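Local coordinates for probable antibiotics synthesis protein (Thermus thermophilus, PDB 1V70) that is of uncharacterised function but belongs to the cupin family, probably binds a metal ion and may take part in antibiotic synthesis, at residues K7-Y12 / I20-S25; D31-L36 / S49-Y54; E59-V64 / E68-P73; H85-E90 / A95-V100. One frame throughout, in Å; residues are numbered along the deposited sequence.

Interaction 1: K7-Y12 / I20-S25; sequences KRLARY and IPVFQS. With NA (sodium ion), chain B.
The guanidinium of Arg-11 lies against Ile-20, whose CG1 sits 3.5 Å above one face of the group, displaced toward its rim. A second flat group, the Phe-23 ring, takes CG1 of its own neighbour Val-22 over one face. The Arg-11 and Ile-20 side chains run antiparallel, past one another: the arginine chain is fully extended from CG to NE, and CD1 of Ile-20 packs 3.7 Å from CG of Arg-11. The aliphatic stem and the charged end thus both rest on one isoleucine, without a hydrogen bond between the segments. Leu-9, at the end of the short helix, completes the apolar patch, its CB 4.2 Å from Ile-20 CG2 and its CD1 4.1 Å from Val-22 CG2. With CG anti to its carbonyl carbon (chi1 -64°), Leu-9 can send CD1 across to the valine. On the strand, the carbonyl O of Val-22 binds the sodium ion at 2.3 Å, and five waters complete six ligands. Water 2 is also held by Pro-21 O, and water 3 donates to OE1 of Gln-24 at 2.6 Å. Val-22 and Phe-23 form a classic beta bulge opposite Tyr-30. Helix 6-9 and the turn after it pack on Ile-20 and Val-22 of strand 18-25, an edge strand within this chain, which pairs inward with strand 28-35, while Phe-23 meets Phe-78 of the second subunit.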
# COMPACT_ATOMS: atom_id res chain seq x y z
N LYS A 7 -5.65 -8.36 -7.84
CA LYS A 7 -5.22 -9.47 -8.70
C LYS A 7 -5.95 -9.39 -10.03
O LYS A 7 -5.38 -9.72 -11.08
CB LYS A 7 -5.52 -10.81 -8.02
CG LYS A 7 -4.87 -10.98 -6.65
CD LYS A 7 -5.12 -12.37 -6.08
CE LYS A 7 -6.60 -12.62 -5.81
NZ LYS A 7 -7.15 -11.72 -4.76
N ARG A 8 -7.20 -8.96 -10.00
CA ARG A 8 -8.01 -8.85 -11.21
C ARG A 8 -7.61 -7.65 -12.07
O ARG A 8 -7.65 -7.72 -13.29
CB ARG A 8 -9.48 -8.73 -10.83
CG ARG A 8 -10.39 -8.63 -12.06
CD ARG A 8 -11.69 -7.84 -11.75
NE ARG A 8 -12.14 -7.16 -12.97
CZ ARG A 8 -12.64 -5.90 -12.89
NH1 ARG A 8 -12.73 -5.25 -11.73
NH2 ARG A 8 -13.04 -5.30 -14.01
N LEU A 9 -7.22 -6.55 -11.43
CA LEU A 9 -6.84 -5.33 -12.14
C LEU A 9 -5.51 -5.41 -12.87
O LEU A 9 -5.28 -4.67 -13.83
CB LEU A 9 -6.78 -4.15 -11.17
CG LEU A 9 -8.10 -3.73 -10.50
CD1 LEU A 9 -7.85 -2.52 -9.62
CD2 LEU A 9 -9.14 -3.41 -11.57
N ALA A 10 -4.63 -6.30 -12.42
CA ALA A 10 -3.32 -6.46 -13.03
C ALA A 10 -3.39 -6.66 -14.54
O ALA A 10 -4.18 -7.47 -15.04
CB ALA A 10 -2.58 -7.63 -12.37
N ARG A 11 -2.55 -5.92 -15.26
CA ARG A 11 -2.49 -5.99 -16.71
C ARG A 11 -1.15 -5.40 -17.15
O ARG A 11 -0.53 -4.65 -16.39
CB ARG A 11 -3.64 -5.21 -17.34
CG ARG A 11 -3.60 -3.72 -17.05
CD ARG A 11 -4.76 -2.95 -17.68
NE ARG A 11 -4.66 -1.52 -17.38
CZ ARG A 11 -3.78 -0.70 -17.94
NH1 ARG A 11 -2.91 -1.14 -18.84
NH2 ARG A 11 -3.75 0.58 -17.57
N TYR A 12 -0.72 -5.73 -18.35
CA TYR A 12 0.55 -5.22 -18.86
C TYR A 12 0.39 -4.46 -20.17
O TYR A 12 -0.61 -4.61 -20.87
CB TYR A 12 1.53 -6.39 -19.03
CG TYR A 12 1.92 -7.01 -17.70
CD1 TYR A 12 2.93 -6.46 -16.92
CD2 TYR A 12 1.22 -8.10 -17.20
CE1 TYR A 12 3.24 -6.98 -15.67
CE2 TYR A 12 1.52 -8.64 -15.95
CZ TYR A 12 2.53 -8.07 -15.19
OH TYR A 12 2.83 -8.58 -13.94
N ILE A 20 -1.88 1.49 -13.34
CA ILE A 20 -3.26 1.08 -13.14
C ILE A 20 -3.87 1.73 -11.90
O ILE A 20 -3.55 1.34 -10.78
CB ILE A 20 -3.32 -0.45 -12.99
CG1 ILE A 20 -2.66 -1.10 -14.21
CG2 ILE A 20 -4.75 -0.92 -12.82
CD1 ILE A 20 -2.09 -2.48 -13.95
N PRO A 21 -4.74 2.73 -12.07
CA PRO A 21 -5.35 3.39 -10.92
C PRO A 21 -6.32 2.46 -10.19
O PRO A 21 -7.14 1.80 -10.81
CB PRO A 21 -6.08 4.58 -11.55
CG PRO A 21 -5.28 4.86 -12.78
CD PRO A 21 -5.03 3.48 -13.31
N VAL A 22 -6.19 2.39 -8.87
CA VAL A 22 -7.07 1.56 -8.06
C VAL A 22 -8.06 2.51 -7.38
O VAL A 22 -9.27 2.40 -7.59
CB VAL A 22 -6.28 0.77 -7.00
CG1 VAL A 22 -7.22 -0.11 -6.19
CG2 VAL A 22 -5.21 -0.09 -7.67
N PHE A 23 -7.54 3.44 -6.59
CA PHE A 23 -8.34 4.45 -5.90
C PHE A 23 -7.61 5.78 -6.06
O PHE A 23 -6.39 5.82 -6.23
CB PHE A 23 -8.44 4.17 -4.40
CG PHE A 23 -8.96 2.80 -4.05
CD1 PHE A 23 -10.21 2.38 -4.48
CD2 PHE A 23 -8.19 1.95 -3.27
CE1 PHE A 23 -10.69 1.11 -4.13
CE2 PHE A 23 -8.66 0.70 -2.91
CZ PHE A 23 -9.91 0.27 -3.34
N GLN A 24 -8.36 6.87 -6.00
CA GLN A 24 -7.75 8.19 -6.13
C GLN A 24 -8.59 9.27 -5.46
O GLN A 24 -9.81 9.22 -5.46
CB GLN A 24 -7.53 8.50 -7.62
CG GLN A 24 -8.83 8.73 -8.44
CD GLN A 24 -9.56 7.42 -8.64
OE1 GLN A 24 -10.47 7.05 -7.91
NE2 GLN A 24 -9.18 6.73 -9.74
N SER A 25 -7.89 10.25 -4.89
CA SER A 25 -8.53 11.38 -4.24
C SER A 25 -7.45 12.45 -4.21
O SER A 25 -6.30 12.18 -4.56
CB SER A 25 -8.94 11.02 -2.81
OG SER A 25 -7.81 10.90 -1.96
NA NA B . -11.04 2.69 -9.08
O HOH W 1 -9.66 3.98 -10.81
O HOH W 2 -9.84 0.73 -10.38
O HOH W 3 -11.84 5.14 -8.91
O HOH W 4 -12.71 2.21 -7.33
O HOH W 5 -12.82 2.40 -10.96

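Interaction 2: D31-L36 / S49-Y54; sequences DLYALL and SDKVYY
Strands 31-35 and 50-54 come closest at Tyr-33 and Tyr-53, whose CA atoms are 9.1 Å apart, too far for direct backbone pairing because strand 95-102 runs between them. This is the interior of a cupin beta-barrel, and side chains reach over that middle strand to meet. CE1 of Tyr-33 approaches CE1 of Tyr-53 at 4.0 Å, coming in at the edge of the Tyr-53 ring and near its plane; the two side chains cross at a slant. With CG anti to the carbonyl carbon in both residues (chi1 -78° in Tyr-33, -64° in Tyr-53), the rings are turned inward and their CE1 corners meet.

Lys-51 comes from the same strand as Tyr-53 and runs at about a right angle to Tyr-33. In the conformer described, its chain is extended except for a bend at chi3 (-65°), which brings NZ to the side of the Tyr-33 hydroxyl. The three polar ends share a partner in Gln-41: its NE2 is bonded to Tyr-33 OH, and its OE1 is bonded to Tyr-53 OH and, weakly, to Lys-51 NZ. One amide thereby ties both phenols together from the other sheet. Lys-51 NZ is further hydrogen-bonded to NE2 of His-85, on strand 85-88 of that same sheet. The cluster is buried near the centre of the chain, about 14 Å from the sodium ion, measured from the side chain of Tyr-33. Between the segments themselves, the amine and the phenol do not bond: in this lysine conformer NZ of Lys-51 stands 3.8 Å from OH of Tyr-33.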
# COMPACT_ATOMS: atom_id res chain seq x y z
N ASP A 31 -2.08 3.19 -6.76
CA ASP A 31 -1.94 2.55 -8.06
C ASP A 31 -1.17 1.25 -8.07
O ASP A 31 -0.49 0.89 -7.11
CB ASP A 31 -1.19 3.47 -9.03
CG ASP A 31 -1.77 4.86 -9.11
OD1 ASP A 31 -3.00 4.98 -9.26
OD2 ASP A 31 -0.99 5.84 -9.04
N LEU A 32 -1.28 0.55 -9.20
CA LEU A 32 -0.52 -0.65 -9.44
C LEU A 32 0.38 -0.29 -10.62
O LEU A 32 -0.08 0.35 -11.57
CB LEU A 32 -1.41 -1.82 -9.86
CG LEU A 32 -2.32 -2.50 -8.85
CD1 LEU A 32 -3.08 -3.63 -9.54
CD2 LEU A 32 -1.49 -3.06 -7.69
N TYR A 33 1.65 -0.64 -10.54
CA TYR A 33 2.56 -0.40 -11.66
C TYR A 33 2.91 -1.79 -12.16
O TYR A 33 3.34 -2.65 -11.38
CB TYR A 33 3.86 0.29 -11.23
CG TYR A 33 3.78 1.78 -10.97
CD1 TYR A 33 4.95 2.52 -10.80
CD2 TYR A 33 2.56 2.45 -10.85
CE1 TYR A 33 4.92 3.88 -10.52
CE2 TYR A 33 2.52 3.82 -10.57
CZ TYR A 33 3.71 4.53 -10.41
OH TYR A 33 3.69 5.87 -10.11
N ALA A 34 2.73 -2.04 -13.45
CA ALA A 34 3.03 -3.33 -14.04
C ALA A 34 4.16 -3.12 -15.04
O ALA A 34 3.99 -2.42 -16.04
CB ALA A 34 1.80 -3.90 -14.74
N LEU A 35 5.31 -3.72 -14.74
CA LEU A 35 6.49 -3.57 -15.58
C LEU A 35 6.97 -4.85 -16.24
O LEU A 35 7.27 -5.84 -15.56
CB LEU A 35 7.66 -3.00 -14.76
CG LEU A 35 7.55 -1.65 -14.07
CD1 LEU A 35 6.73 -1.77 -12.79
CD2 LEU A 35 8.95 -1.14 -13.74
N LEU A 36 7.03 -4.85 -17.56
CA LEU A 36 7.55 -6.00 -18.29
C LEU A 36 9.06 -5.80 -18.24
O LEU A 36 9.54 -4.70 -17.93
CB LEU A 36 7.06 -5.98 -19.74
CG LEU A 36 5.57 -6.22 -19.98
CD1 LEU A 36 5.24 -6.03 -21.45
CD2 LEU A 36 5.19 -7.62 -19.52
N SER A 49 5.04 15.66 -2.71
CA SER A 49 4.38 14.38 -2.50
C SER A 49 5.39 13.30 -2.15
O SER A 49 6.49 13.26 -2.71
CB SER A 49 3.62 13.95 -3.76
OG SER A 49 2.56 14.83 -4.07
N ASP A 50 5.02 12.42 -1.22
CA ASP A 50 5.88 11.31 -0.84
C ASP A 50 5.35 10.11 -1.62
O ASP A 50 4.17 10.06 -1.96
CB ASP A 50 5.79 11.00 0.66
CG ASP A 50 6.41 12.08 1.52
OD1 ASP A 50 7.40 12.71 1.08
OD2 ASP A 50 5.92 12.29 2.65
N LYS A 51 6.22 9.16 -1.92
CA LYS A 51 5.80 7.97 -2.64
C LYS A 51 6.41 6.72 -2.02
O LYS A 51 7.54 6.75 -1.53
CB LYS A 51 6.21 8.07 -4.12
CG LYS A 51 5.82 6.85 -4.94
CD LYS A 51 6.38 6.92 -6.35
CE LYS A 51 5.76 8.06 -7.13
NZ LYS A 51 6.31 8.12 -8.51
N VAL A 52 5.65 5.64 -2.02
CA VAL A 52 6.13 4.37 -1.49
C VAL A 52 5.86 3.27 -2.51
O VAL A 52 4.74 3.14 -3.02
CB VAL A 52 5.45 3.97 -0.17
CG1 VAL A 52 5.96 2.61 0.30
CG2 VAL A 52 5.71 5.02 0.90
N TYR A 53 6.90 2.50 -2.83
CA TYR A 53 6.81 1.38 -3.76
C TYR A 53 6.80 0.10 -2.93
O TYR A 53 7.63 -0.06 -2.03
CB TYR A 53 8.04 1.30 -4.66
CG TYR A 53 8.26 2.45 -5.61
CD1 TYR A 53 7.54 2.56 -6.80
CD2 TYR A 53 9.24 3.40 -5.35
CE1 TYR A 53 7.81 3.58 -7.71
CE2 TYR A 53 9.52 4.42 -6.25
CZ TYR A 53 8.80 4.50 -7.43
OH TYR A 53 9.10 5.49 -8.33
N TYR A 54 5.88 -0.81 -3.23
CA TYR A 54 5.81 -2.10 -2.53
C TYR A 54 5.77 -3.18 -3.61
O TYR A 54 4.95 -3.13 -4.52
CB TYR A 54 4.56 -2.20 -1.66
CG TYR A 54 4.36 -3.57 -1.05
CD1 TYR A 54 5.18 -4.01 -0.01
CD2 TYR A 54 3.38 -4.43 -1.53
CE1 TYR A 54 5.02 -5.29 0.53
CE2 TYR A 54 3.22 -5.71 -1.00
CZ TYR A 54 4.04 -6.13 0.03
OH TYR A 54 3.87 -7.39 0.57

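Interaction 3: E59-V64 / E68-P73; sequences EVVVRV and EALLAP
Val-60 and Leu-71 exchange both of their backbone hydrogen bonds in this antiparallel hairpin of the cupin barrel. N of Leu-71 donates to O of Val-60 at 2.8 Å, and N of Val-60 reaches O of Leu-71 at 3.1 Å. Two residues on, Val-62 and Ala-69 make the second hydrogen-bonded pair: Val-62 N donates to Ala-69 O at 2.8 Å, and Ala-69 N returns a bond to Val-62 O at 2.9 Å. Between these lie the non-hydrogen-bonded pair Val-61 and Leu-70, and beyond them Arg-63 and Glu-68. The carbonyls also take CA-H contacts, such as Val-61 CA to Ala-69 O. The other edge of strand 60-64 is used by strand 85-88, where Val-61 pairs with Arg-88 and Arg-63 with Gly-86; water 6 donates to Val-61 O as well and, weakly, to Glu-68 OE2.

The two faces differ. On one, Val-60 lies alongside Leu-71, CG2 of the valine 3.8 Å from CB of the leucine, and Val-62 packs beside Ala-69. This face meets Tyr-53 and Ala-77 and is also covered by Met-1 and Ile-3 of the second subunit. On the other, Val-61 lies beside Leu-70, their CG2 and CD2 touching in the leucine conformer described. Arg-63 crosses Glu-68 through aliphatic carbons, CG of Arg-63 lying 4.0 Å from CG of Glu-68. The charges of that last pair stay separate: Glu-68 OE2 forms its salt bridge with Arg-88, and Arg-63 NE bonds to Gly-65 O. The hairpin is therefore held by its main chain and apolar side chains, while the Glu-68 carboxylate pairs with Arg-88 of the adjoining strand.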
# COMPACT_ATOMS: atom_id res chain seq x y z
N GLU A 59 10.81 -8.64 -9.25
CA GLU A 59 11.76 -7.77 -8.58
C GLU A 59 12.15 -6.61 -9.50
O GLU A 59 12.23 -6.75 -10.71
CB GLU A 59 13.00 -8.59 -8.16
CG GLU A 59 13.78 -9.17 -9.35
CD GLU A 59 14.90 -10.05 -8.86
OE1 GLU A 59 15.91 -10.17 -9.55
OE2 GLU A 59 14.75 -10.66 -7.81
N VAL A 60 12.34 -5.46 -8.87
CA VAL A 60 12.69 -4.25 -9.59
C VAL A 60 13.83 -3.54 -8.88
O VAL A 60 14.10 -3.80 -7.71
CB VAL A 60 11.49 -3.26 -9.66
CG1 VAL A 60 10.35 -3.88 -10.46
CG2 VAL A 60 11.02 -2.90 -8.25
N VAL A 61 14.49 -2.65 -9.61
CA VAL A 61 15.56 -1.86 -9.04
C VAL A 61 14.94 -0.49 -8.77
O VAL A 61 14.49 0.18 -9.70
CB VAL A 61 16.74 -1.69 -10.01
CG1 VAL A 61 17.78 -0.77 -9.40
CG2 VAL A 61 17.36 -3.04 -10.33
N VAL A 62 14.88 -0.11 -7.51
CA VAL A 62 14.32 1.18 -7.14
C VAL A 62 15.45 2.16 -6.87
O VAL A 62 16.45 1.81 -6.22
CB VAL A 62 13.41 1.08 -5.88
CG1 VAL A 62 14.19 0.49 -4.72
CG2 VAL A 62 12.87 2.46 -5.51
N ARG A 63 15.32 3.37 -7.39
CA ARG A 63 16.33 4.40 -7.19
C ARG A 63 15.70 5.55 -6.41
O ARG A 63 14.62 6.03 -6.77
CB ARG A 63 16.85 4.91 -8.54
CG ARG A 63 17.93 6.00 -8.47
CD ARG A 63 17.35 7.40 -8.46
NE ARG A 63 18.37 8.44 -8.33
CZ ARG A 63 19.22 8.80 -9.30
NH1 ARG A 63 19.19 8.22 -10.49
NH2 ARG A 63 20.12 9.75 -9.06
N VAL A 64 16.35 5.95 -5.33
CA VAL A 64 15.88 7.06 -4.52
C VAL A 64 17.12 7.85 -4.12
O VAL A 64 17.99 7.34 -3.42
CB VAL A 64 15.15 6.60 -3.24
CG1 VAL A 64 14.74 7.81 -2.42
CG2 VAL A 64 13.92 5.77 -3.61
N GLU A 68 20.38 2.90 -4.76
CA GLU A 68 19.52 1.97 -5.49
C GLU A 68 19.36 0.73 -4.63
O GLU A 68 20.23 0.39 -3.82
CB GLU A 68 20.12 1.58 -6.84
CG GLU A 68 20.14 2.71 -7.85
CD GLU A 68 20.59 2.23 -9.22
OE1 GLU A 68 21.66 1.59 -9.29
OE2 GLU A 68 19.88 2.50 -10.20
N ALA A 69 18.23 0.04 -4.82
CA ALA A 69 17.95 -1.17 -4.06
C ALA A 69 17.19 -2.16 -4.92
O ALA A 69 16.49 -1.78 -5.87
CB ALA A 69 17.12 -0.82 -2.83
N LEU A 70 17.34 -3.44 -4.60
CA LEU A 70 16.63 -4.49 -5.30
C LEU A 70 15.41 -4.77 -4.45
O LEU A 70 15.51 -5.26 -3.32
CB LEU A 70 17.50 -5.75 -5.41
CG LEU A 70 18.74 -5.63 -6.30
CD1 LEU A 70 19.44 -6.98 -6.37
CD2 LEU A 70 18.33 -5.17 -7.69
N LEU A 71 14.25 -4.41 -4.98
CA LEU A 71 12.99 -4.59 -4.28
C LEU A 71 12.34 -5.91 -4.70
O LEU A 71 11.87 -6.04 -5.83
CB LEU A 71 12.07 -3.42 -4.60
CG LEU A 71 10.94 -3.08 -3.63
CD1 LEU A 71 11.52 -2.52 -2.33
CD2 LEU A 71 10.02 -2.05 -4.27
N ALA A 72 12.35 -6.88 -3.79
CA ALA A 72 11.76 -8.20 -4.03
C ALA A 72 10.39 -8.24 -3.34
O ALA A 72 10.09 -7.39 -2.50
CB ALA A 72 12.67 -9.29 -3.47
N PRO A 73 9.55 -9.23 -3.68
CA PRO A 73 8.21 -9.32 -3.07
C PRO A 73 8.21 -9.20 -1.55
O PRO A 73 8.96 -9.89 -0.86
CB PRO A 73 7.71 -10.68 -3.55
CG PRO A 73 8.36 -10.81 -4.90
CD PRO A 73 9.77 -10.35 -4.62
O HOH W 6 16.44 2.25 -10.65

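Interaction 4: H85-E90 / A95-V100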
# COMPACT_ATOMS: atom_id res chain seq x y z
N HIS A 85 13.49 9.95 -7.89
CA HIS A 85 13.21 8.53 -7.71
C HIS A 85 12.64 7.89 -8.96
O HIS A 85 12.01 8.55 -9.80
CB HIS A 85 12.22 8.34 -6.55
CG HIS A 85 10.88 8.96 -6.80
ND1 HIS A 85 10.66 10.31 -6.69
CD2 HIS A 85 9.72 8.42 -7.23
CE1 HIS A 85 9.42 10.58 -7.04
NE2 HIS A 85 8.82 9.45 -7.38
N GLY A 86 12.86 6.59 -9.09
CA GLY A 86 12.34 5.85 -10.22
C GLY A 86 12.45 4.37 -9.95
O GLY A 86 12.97 3.96 -8.91
N VAL A 87 11.95 3.56 -10.87
CA VAL A 87 12.01 2.11 -10.73
C VAL A 87 12.20 1.49 -12.10
O VAL A 87 11.61 1.94 -13.08
CB VAL A 87 10.73 1.55 -10.03
CG1 VAL A 87 9.50 1.81 -10.89
CG2 VAL A 87 10.90 0.07 -9.77
N ARG A 88 13.03 0.45 -12.17
CA ARG A 88 13.37 -0.22 -13.42
C ARG A 88 13.25 -1.73 -13.27
O ARG A 88 13.67 -2.32 -12.29
CB ARG A 88 14.81 0.12 -13.81
CG ARG A 88 15.14 1.60 -13.75
CD ARG A 88 16.52 1.91 -14.35
NE ARG A 88 17.51 0.90 -13.96
CZ ARG A 88 18.34 1.20 -12.93
NH1 ARG A 88 18.21 2.34 -12.28
NH2 ARG A 88 19.31 0.33 -12.60
N ASN A 89 12.69 -2.41 -14.27
CA ASN A 89 12.65 -3.86 -14.22
C ASN A 89 13.83 -4.36 -15.04
O ASN A 89 13.79 -4.35 -16.27
CB ASN A 89 11.35 -4.40 -14.82
CG ASN A 89 11.24 -5.90 -14.68
OD1 ASN A 89 12.22 -6.58 -14.38
ND2 ASN A 89 10.04 -6.44 -14.91
N GLU A 90 14.90 -4.75 -14.35
CA GLU A 90 16.10 -5.25 -15.01
C GLU A 90 16.15 -6.77 -14.99
O GLU A 90 17.17 -7.37 -15.31
CB GLU A 90 17.35 -4.69 -14.31
CG GLU A 90 17.51 -3.16 -14.43
CD GLU A 90 17.66 -2.72 -15.87
OE1 GLU A 90 17.94 -3.56 -16.73
OE2 GLU A 90 17.52 -1.53 -16.13
N ALA A 95 7.02 -7.65 -13.34
CA ALA A 95 6.99 -7.21 -11.96
C ALA A 95 5.73 -6.38 -11.75
O ALA A 95 5.29 -5.67 -12.66
CB ALA A 95 8.23 -6.38 -11.62
N LEU A 96 5.15 -6.49 -10.56
CA LEU A 96 3.94 -5.76 -10.20
C LEU A 96 4.19 -5.06 -8.87
O LEU A 96 4.61 -5.69 -7.90
CB LEU A 96 2.75 -6.70 -10.05
CG LEU A 96 1.38 -6.03 -9.92
CD1 LEU A 96 1.07 -5.25 -11.19
CD2 LEU A 96 0.32 -7.09 -9.68
N LEU A 97 3.90 -3.76 -8.83
CA LEU A 97 4.11 -2.97 -7.62
C LEU A 97 2.83 -2.27 -7.20
O LEU A 97 2.01 -1.91 -8.03
CB LEU A 97 5.16 -1.88 -7.87
CG LEU A 97 6.45 -2.28 -8.59
CD1 LEU A 97 7.28 -1.03 -8.84
CD2 LEU A 97 7.20 -3.30 -7.75
N LEU A 98 2.69 -2.09 -5.89
CA LEU A 98 1.58 -1.34 -5.32
C LEU A 98 2.30 -0.03 -5.00
O LEU A 98 3.28 -0.02 -4.24
CB LEU A 98 1.06 -2.01 -4.05
CG LEU A 98 -0.05 -1.26 -3.30
CD1 LEU A 98 -1.23 -0.98 -4.22
CD2 LEU A 98 -0.49 -2.08 -2.10
N VAL A 99 1.82 1.06 -5.59
CA VAL A 99 2.46 2.36 -5.42
C VAL A 99 1.50 3.40 -4.86
O VAL A 99 0.41 3.61 -5.40
CB VAL A 99 3.01 2.87 -6.78
CG1 VAL A 99 3.86 4.11 -6.58
CG2 VAL A 99 3.81 1.77 -7.45
N VAL A 100 1.92 4.06 -3.79
CA VAL A 100 1.10 5.08 -3.15
C VAL A 100 1.82 6.42 -3.18
O VAL A 100 3.00 6.51 -2.82
CB VAL A 100 0.80 4.72 -1.68
CG1 VAL A 100 -0.09 5.79 -1.05
CG2 VAL A 100 0.12 3.36 -1.60
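This is a buried contact between the two sheets of the cupin beta-barrel, where strand 85-88 of one sheet faces strand 95-102 of the other. The link between them is a short loop, yet the strands do not pair: CA of Val-87 is 9.9 Å from CA of Leu-97, and side chains bridge the gap. Val-87 and Leu-97 meet end on. In the valine conformer described, CD1 of Leu-97 touches both branches of Val-87, at 3.9 Å from CG2 and 4.1 Å from CG1, and a single methyl rests in the fork. Leu-97 points CD1 there with CG anti to its carbonyl carbon (chi1 -46°) and the chain continuing straight through chi2 (175°). Val-60 joins this apolar core, touching Val-87, Ala-95 and Leu-97.

Nearer the loop Asn-89 packs on Ala-95 while its amide bonds to the loop and to strand 28-35. With CG anti to the backbone N (chi1 -176°), the amide is directed toward the start of the second strand. Its ND2 donates to the carbonyls of Ser-93 and Leu-35, and OD1 pairs with the Ser-91 hydroxyl. One buried amide thus braces the turn from within. On the other side of strand 85-88, Arg-88 NE forms a salt bridge with Glu-90 OE2 at 3.3 Å; the oxygen lies in the guanidinium plane and uses its anti lone pair. At the far end, His-85 meets the rings of His-44 and His-46. Closest to the turn, the Asn-89 amide lies against Ala-95, its ND2 3.8 Å from CB of the alanine.

How the interactions relate
From the N terminus, interaction 1 comes first, folding helix 6-9 and its turn back onto edge strand 18-25. Strand 28-35 then pairs with that edge and opens interaction 2, which closes a longer loop through strand 40-44 and reaches strand 50-55 across strand 95-102. Interaction 3 is a tight hairpin, and interaction 4 closes the short loop 91-94. The four follow in series, with none nested or crossed. In space, interactions 2 and 4 lie close together, their centres 5 Å apart, since strand 95-102 pairs with both strands of interaction 2. Interaction 3 joins 4 through strands 60-64 and 85-88, whereas interactions 1 and 3 lie on opposite sides of the chain's centre.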